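Local coordinates for DNA-binding protein HU (Thermus thermophilus HB8, PDB 5EKA), which binds and wraps DNA as a histone-like homodimer, stabilising the double helix against denaturation under extreme conditions, at the interface of chains A and B. Sequence-based numbering; all coordinates share one arbitrary frame. Chains: chain A/B, DNA-binding protein HU.

The interface of chains A and B. Residues chain A 40, 43-46; chain B 1, 3-4, 6.
A:Lys46 and B:Val6 meet backbone to backbone in a strand-pairing patch of the HU homodimer interface, which ties the N-terminal segment of one subunit to the other. B:Val6 N donates to A:Lys46 O at 2.7 Å. A:Lys46 N in turn donates to B:Lys4 O at 2.9 Å. A:Lys46 thus bonds through both its N and its O to B:Lys4 and B:Val6, in the pattern of parallel strands. That same B:Lys4 oxygen also contacts a water that bridges to A:Gly44 O, so protein and solvent share this acceptor.

A:Ser45 adds a bond from its side chain. Its OG sits beside the backbone N (chi1 -64°), anti to the carbonyl carbon, which points the hydroxyl at B:Lys3 O. The bond is 2.6 Å long from OG to that oxygen and runs almost in line with the C=O. The hydrogen bonds of the patch end on the backbone oxygens of B:Lys3, B:Lys4 and A:Lys46.

Small apolar groups pack around them. The CG2 branch of B:Val6 lies against A:Ser45 CB at 3.8 Å and faces A:Ala40 CB more loosely. The methyl of B:Ala1 sits beside the turn, with its CB 3.3 Å from A:Asn43 O and also close to A:Ser45 OG.

Two-fold symmetry repeats the site with the chains exchanged. It lies where helix 23-42 of chain A turns through a loop into strand 46-49, beside strand 5-7 of chain B.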
loop_
_atom_site.group_PDB
_atom_site.type_symbol
_atom_site.label_atom_id
_atom_site.label_comp_id
_atom_site.label_asym_id
_atom_site.label_seq_id
_atom_site.Cartn_x
_atom_site.Cartn_y
_atom_site.Cartn_z
ATOM N N ALA A 40 -10.577 -3.628 5.857
ATOM C CA ALA A 40 -11.399 -2.629 5.169
ATOM C C ALA A 40 -11.787 -3.047 3.747
ATOM O O ALA A 40 -12.949 -2.908 3.348
ATOM C CB ALA A 40 -10.704 -1.267 5.181
ATOM N N ASN A 43 -14.494 -5.650 3.672
ATOM C CA ASN A 43 -15.807 -5.069 3.886
ATOM C C ASN A 43 -16.357 -4.293 2.707
ATOM O O ASN A 43 -17.510 -3.858 2.747
ATOM C CB ASN A 43 -15.808 -4.150 5.123
ATOM C CG ASN A 43 -15.676 -4.902 6.410
ATOM O OD1 ASN A 43 -16.153 -6.041 6.526
ATOM N ND2 ASN A 43 -15.080 -4.253 7.431
ATOM N N GLY A 44 -15.505 -4.038 1.728
ATOM C CA GLY A 44 -15.840 -3.276 0.555
ATOM C C GLY A 44 -15.592 -1.789 0.672
ATOM O O GLY A 44 -16.069 -1.035 -0.180
ATOM N N SER A 45 -14.862 -1.398 1.701
ATOM C CA SER A 45 -14.420 -0.003 1.874
ATOM C C SER A 45 -13.413 0.369 0.776
ATOM O O SER A 45 -12.661 -0.499 0.277
ATOM C CB SER A 45 -13.780 0.194 3.257
ATOM O OG SER A 45 -14.742 -0.027 4.303
ATOM N N LYS A 46 -13.404 1.652 0.399
ATOM C CA LYS A 46 -12.254 2.241 -0.298
ATOM C C LYS A 46 -11.253 2.639 0.800
ATOM O O LYS A 46 -11.670 3.103 1.852
ATOM C CB LYS A 46 -12.672 3.493 -1.071
ATOM C CG LYS A 46 -13.861 3.342 -1.999
ATOM C CD LYS A 46 -13.584 2.487 -3.226
ATOM C CE LYS A 46 -14.869 2.200 -4.019
ATOM N NZ LYS A 46 -15.658 1.007 -3.597
ATOM N N ALA B 1 -20.226 -1.198 2.211
ATOM C CA ALA B 1 -19.409 -1.182 3.454
ATOM C C ALA B 1 -20.108 -0.307 4.476
ATOM O O ALA B 1 -20.770 0.687 4.101
ATOM C CB ALA B 1 -18.004 -0.674 3.182
ATOM N N LYS B 3 -18.493 1.526 6.628
ATOM C CA LYS B 3 -17.651 2.701 6.446
ATOM C C LYS B 3 -17.192 2.760 4.977
ATOM O O LYS B 3 -16.380 1.967 4.544
ATOM C CB LYS B 3 -16.477 2.622 7.410
ATOM C CG LYS B 3 -15.781 3.938 7.601
ATOM C CD LYS B 3 -14.789 3.842 8.758
ATOM C CE LYS B 3 -13.725 4.926 8.646
ATOM N NZ LYS B 3 -14.219 6.162 7.968
ATOM N N LYS B 4 -17.783 3.659 4.177
ATOM C CA LYS B 4 -17.516 3.604 2.744
ATOM C C LYS B 4 -16.076 3.950 2.353
ATOM O O LYS B 4 -15.518 3.364 1.413
ATOM C CB LYS B 4 -18.511 4.456 1.946
ATOM C CG LYS B 4 -19.937 3.993 2.160
ATOM C CD LYS B 4 -20.856 4.413 1.037
ATOM C CE LYS B 4 -22.181 3.671 1.141
ATOM N NZ LYS B 4 -22.027 2.189 1.006
ATOM N N VAL B 6 -12.233 4.566 4.104
ATOM C CA VAL B 6 -11.359 4.549 5.228
ATOM C C VAL B 6 -10.127 5.362 4.856
ATOM O O VAL B 6 -9.463 5.044 3.896
ATOM C CB VAL B 6 -11.002 3.098 5.618
ATOM C CG1 VAL B 6 -9.912 3.050 6.698
ATOM C CG2 VAL B 6 -12.284 2.373 6.050
HETATM O O HOH W 1 -17.076 1.648 -0.241
#